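Local coordinates for adenylosuccinate lyase (Francisella tularensis subsp. tularensis SCHU S4, PDB 4EEI), which probably catalyses two fumarate-releasing steps of purine biosynthesis, splitting adenylosuccinate into AMP and fumarate and SAICAR into AICAR and fumarate, at residues 137-141 / 142-146; 237-240 / 241-245. All coordinates share one frame; numbering follows the deposited sequence.

Interaction 1: residues 137-141 / 142-146. With AMP (adenosine monophosphate), chain O.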
# COMPACT_ATOMS: atom_id res chain seq x y z
N MET B 137 -17.66 -26.65 16.10
CA MET B 137 -18.21 -25.39 16.60
C MET B 137 -17.83 -24.23 15.69
O MET B 137 -16.63 -23.95 15.49
CB MET B 137 -17.72 -25.10 18.03
CG MET B 137 -18.31 -25.97 19.11
SD MET B 137 -20.12 -25.95 19.06
CE MET B 137 -20.41 -24.18 19.19
N GLY B 138 -18.83 -23.57 15.13
CA GLY B 138 -18.62 -22.31 14.44
C GLY B 138 -18.26 -21.25 15.46
O GLY B 138 -18.68 -21.33 16.63
N ARG B 139 -17.47 -20.26 15.05
CA ARG B 139 -16.97 -19.24 15.97
C ARG B 139 -17.08 -17.85 15.36
O ARG B 139 -16.65 -17.62 14.22
CB ARG B 139 -15.50 -19.51 16.31
CG ARG B 139 -15.25 -20.72 17.25
CD ARG B 139 -13.74 -20.90 17.45
NE ARG B 139 -13.36 -22.15 18.11
CZ ARG B 139 -13.23 -23.32 17.48
NH1 ARG B 139 -13.46 -23.41 16.18
NH2 ARG B 139 -12.86 -24.40 18.15
N SER B 140 -17.67 -16.93 16.11
CA SER B 140 -17.70 -15.53 15.69
C SER B 140 -17.06 -14.70 16.79
O SER B 140 -17.35 -14.89 17.97
CB SER B 140 -19.13 -15.07 15.44
OG SER B 140 -19.94 -15.34 16.55
N HIS B 141 -16.17 -13.79 16.39
CA HIS B 141 -15.28 -13.09 17.32
C HIS B 141 -14.40 -14.08 18.10
O HIS B 141 -13.97 -13.78 19.22
CB HIS B 141 -16.04 -12.20 18.31
CG HIS B 141 -17.20 -11.48 17.72
ND1 HIS B 141 -17.07 -10.33 16.98
CD2 HIS B 141 -18.54 -11.74 17.78
CE1 HIS B 141 -18.27 -9.91 16.60
NE2 HIS B 141 -19.17 -10.76 17.06
N GLY B 142 -14.16 -15.25 17.52
CA GLY B 142 -13.41 -16.31 18.20
C GLY B 142 -14.20 -17.03 19.29
O GLY B 142 -13.67 -17.94 19.94
N MET B 143 -15.45 -16.62 19.49
CA MET B 143 -16.29 -17.19 20.53
C MET B 143 -17.25 -18.23 19.95
O MET B 143 -17.72 -18.08 18.83
CB MET B 143 -17.08 -16.09 21.25
CG MET B 143 -16.26 -14.87 21.63
SD MET B 143 -14.82 -15.29 22.63
CE MET B 143 -15.60 -15.98 24.08
N PHE B 144 -17.53 -19.27 20.72
CA PHE B 144 -18.39 -20.34 20.23
C PHE B 144 -19.75 -19.77 19.89
O PHE B 144 -20.30 -18.97 20.64
CB PHE B 144 -18.57 -21.42 21.31
CG PHE B 144 -17.33 -22.22 21.60
CD1 PHE B 144 -16.33 -22.35 20.65
CD2 PHE B 144 -17.17 -22.84 22.82
CE1 PHE B 144 -15.20 -23.09 20.91
CE2 PHE B 144 -16.03 -23.58 23.10
CZ PHE B 144 -15.05 -23.71 22.14
N ALA B 145 -20.29 -20.18 18.75
CA ALA B 145 -21.61 -19.73 18.32
C ALA B 145 -22.56 -20.91 18.17
O ALA B 145 -23.29 -21.25 19.10
CB ALA B 145 -21.50 -18.97 17.01
N GLU B 146 -22.53 -21.53 17.00
CA GLU B 146 -23.35 -22.70 16.72
C GLU B 146 -22.55 -23.74 15.96
O GLU B 146 -21.60 -23.41 15.26
CB GLU B 146 -24.58 -22.30 15.90
CG GLU B 146 -25.59 -21.45 16.65
CD GLU B 146 -26.83 -21.15 15.82
OE1 GLU B 146 -26.85 -21.50 14.63
OE2 GLU B 146 -27.78 -20.56 16.37
P AMP O . -18.25 -1.00 15.05
O1P AMP O . -18.17 0.42 15.53
O2P AMP O . -17.05 -1.84 15.39
O3P AMP O . -18.73 -1.15 13.63
O5' AMP O . -19.44 -1.65 15.92
C5' AMP O . -19.97 -2.93 15.59
C4' AMP O . -21.35 -3.09 16.22
O4' AMP O . -21.89 -4.37 15.91
C3' AMP O . -21.27 -3.00 17.74
O3' AMP O . -22.30 -2.12 18.20
C2' AMP O . -21.55 -4.40 18.23
O2' AMP O . -22.32 -4.38 19.44
C1' AMP O . -22.33 -5.03 17.09
N9 AMP O . -22.08 -6.49 17.02
C8 AMP O . -21.51 -7.24 17.97
N7 AMP O . -21.44 -8.54 17.59
C5 AMP O . -21.98 -8.63 16.37
C6 AMP O . -22.23 -9.71 15.38
N6 AMP O . -21.87 -10.99 15.65
N1 AMP O . -22.83 -9.37 14.22
C2 AMP O . -23.19 -8.11 13.95
N3 AMP O . -23.00 -7.08 14.79
C4 AMP O . -22.41 -7.27 16.00

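Interaction 2: residues 237-240 / 241-245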
# COMPACT_ATOMS: atom_id res chain seq x y z
N ALA B 237 -4.75 -19.65 5.36
CA ALA B 237 -3.58 -19.93 6.19
C ALA B 237 -3.90 -19.62 7.66
O ALA B 237 -3.55 -20.38 8.57
CB ALA B 237 -2.39 -19.13 5.71
N VAL B 238 -4.57 -18.50 7.88
CA VAL B 238 -4.90 -18.06 9.24
C VAL B 238 -5.90 -19.02 9.88
O VAL B 238 -5.81 -19.34 11.07
CB VAL B 238 -5.45 -16.63 9.20
CG1 VAL B 238 -6.11 -16.25 10.53
CG2 VAL B 238 -4.33 -15.64 8.85
N GLU B 239 -6.86 -19.49 9.08
CA GLU B 239 -7.80 -20.49 9.57
C GLU B 239 -7.06 -21.73 10.06
O GLU B 239 -7.33 -22.25 11.15
CB GLU B 239 -8.81 -20.86 8.48
CG GLU B 239 -9.79 -21.96 8.88
CD GLU B 239 -10.86 -21.51 9.87
OE1 GLU B 239 -11.14 -20.29 9.93
OE2 GLU B 239 -11.43 -22.37 10.57
N ILE B 240 -6.12 -22.22 9.27
CA ILE B 240 -5.39 -23.41 9.70
C ILE B 240 -4.55 -23.12 10.95
O ILE B 240 -4.50 -23.94 11.88
CB ILE B 240 -4.55 -24.00 8.55
CG1 ILE B 240 -5.48 -24.57 7.48
CG2 ILE B 240 -3.64 -25.12 9.06
CD1 ILE B 240 -4.82 -24.78 6.14
N ARG B 241 -3.92 -21.95 11.00
CA ARG B 241 -3.08 -21.58 12.15
C ARG B 241 -3.89 -21.51 13.44
O ARG B 241 -3.41 -21.92 14.50
CB ARG B 241 -2.37 -20.25 11.89
CG ARG B 241 -1.23 -20.33 10.86
CD ARG B 241 -0.82 -18.93 10.39
NE ARG B 241 -0.39 -18.09 11.50
CZ ARG B 241 -0.19 -16.77 11.41
NH1 ARG B 241 -0.39 -16.15 10.26
NH2 ARG B 241 0.19 -16.08 12.48
N HIS B 242 -5.11 -20.99 13.34
CA HIS B 242 -6.04 -20.95 14.48
C HIS B 242 -6.39 -22.36 14.96
O HIS B 242 -6.37 -22.64 16.15
CB HIS B 242 -7.35 -20.27 14.07
CG HIS B 242 -7.30 -18.78 14.10
ND1 HIS B 242 -6.82 -18.07 15.18
CD2 HIS B 242 -7.73 -17.85 13.21
CE1 HIS B 242 -6.94 -16.77 14.94
NE2 HIS B 242 -7.48 -16.62 13.74
N LEU B 243 -6.75 -23.22 14.02
CA LEU B 243 -7.19 -24.57 14.36
C LEU B 243 -6.02 -25.43 14.87
O LEU B 243 -6.23 -26.43 15.55
CB LEU B 243 -7.86 -25.23 13.15
CG LEU B 243 -9.12 -24.57 12.60
CD1 LEU B 243 -9.51 -25.26 11.30
CD2 LEU B 243 -10.28 -24.65 13.59
N HIS B 244 -4.80 -25.02 14.54
CA HIS B 244 -3.60 -25.78 14.87
C HIS B 244 -3.09 -25.44 16.28
O HIS B 244 -2.34 -26.20 16.88
CB HIS B 244 -2.52 -25.48 13.82
CG HIS B 244 -1.41 -26.48 13.76
ND1 HIS B 244 -0.80 -27.01 14.87
CD2 HIS B 244 -0.77 -27.02 12.69
CE1 HIS B 244 0.15 -27.85 14.50
NE2 HIS B 244 0.20 -27.86 13.18
N ARG B 245 -3.51 -24.30 16.83
CA ARG B 245 -2.96 -23.86 18.12
C ARG B 245 -3.25 -24.85 19.25
O ARG B 245 -4.25 -25.57 19.21
CB ARG B 245 -3.43 -22.43 18.48
CG ARG B 245 -4.91 -22.31 18.80
CD ARG B 245 -5.29 -20.87 19.21
NE ARG B 245 -4.66 -20.51 20.48
CZ ARG B 245 -4.17 -19.30 20.76
NH1 ARG B 245 -4.23 -18.32 19.88
NH2 ARG B 245 -3.60 -19.09 21.94

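Interaction 1: residues 137-141 / 142-146
Arg139 and Phe144, a non-hydrogen-bonded pair of the hairpin, put their side chains on the same face, and with CG anti to the carbonyl carbon in both (chi1 -72° and -69°) the two run side by side. The arginine chain runs extended along the ring edge, with NE 3.5 Å from Phe144 CE1, while Met137, bent at chi2 and chi3, lays its CG over a ring face and brings CE to 3.9 Å from Phe144 CB. The strands are stitched by backbone bonds: Gly138 N to Glu146 O (2.8 Å), Ala145 N to Gly138 O (2.9 Å), and a mutual pair between Ser140 and Met143 closing a type I' turn over His141 and Gly142. At the turn, His141 NE2 accepts a weak bond from AMP N6 (3.1 Å), the amino group lying near the ring plane. Ser140 OG, on the other face with Met143, hydrogen-bonds a succinate in one of its two modelled conformers. Arg139 forms salt bridges through NH2 to Glu250 and through NE to Asp247 of the third subunit. With His141 ND1 hydrogen-bonded to Glu275 of that subunit, the ring is oriented mainly from that side, leaving NE2 facing the adenine amino group as a weakly bonded acceptor.

Interaction 2: residues 237-240 / 241-245
Val238 and His242, one helical turn apart, lie side by side pointing the same way, with Val238 CG1 3.5 Å from His242 NE2. The imidazole also leans back over its own helix, where CD2 comes 3.2 Å from Val238 O. On the next ridge Glu239 has CG anti to the backbone N (chi1 177°) and bends at chi2, which carries OE2 to 3.5 Å from Leu243 CD1; that oxygen is also salt-bridged to Lys153. Arg241 folds its aliphatic chain over the preceding turn, CG lying 3.3 Å from Ala237 O. Beneath run the i to i+4 backbone bonds, Arg241 N to Ala237 O (2.9 Å) and His242 N to Val238 O (2.9 Å) being close to straight, whereas His244 N to Ile240 O is weak, its N-H pointing well off the acceptor (126°). Farther out, Trp298 of the fourth subunit stacks on the His242 ring and makes a cation-pi contact with Arg241; Trp298 of the second subunit meets His242 edge-to-face, and Arg245 of the third packs on it. All four subunits thus meet around this part of helix 217-244, one of the long helices whose bundling across chains builds the tetramer core of the fumarase/aspartase superfamily.

The hairpin of interaction 1 and the helix of interaction 2 have centres 14 Å apart and just touch, Arg139 NH1 packing against Leu243 CD2 at 4.3 Å. They also meet between chains: Arg245 packs on Gly142 of the third subunit, and His244 on Met143 of that chain. Only the hairpin reaches the ligand directly; the side chain of Arg241 stays about 11 Å from a bound AMP. The nucleotide beside His141 is also held by Lys66, Gln212, Ser306 and Arg310 of the second subunit and by Arg4 and Tyr5 of the third, a site assembled from three chains.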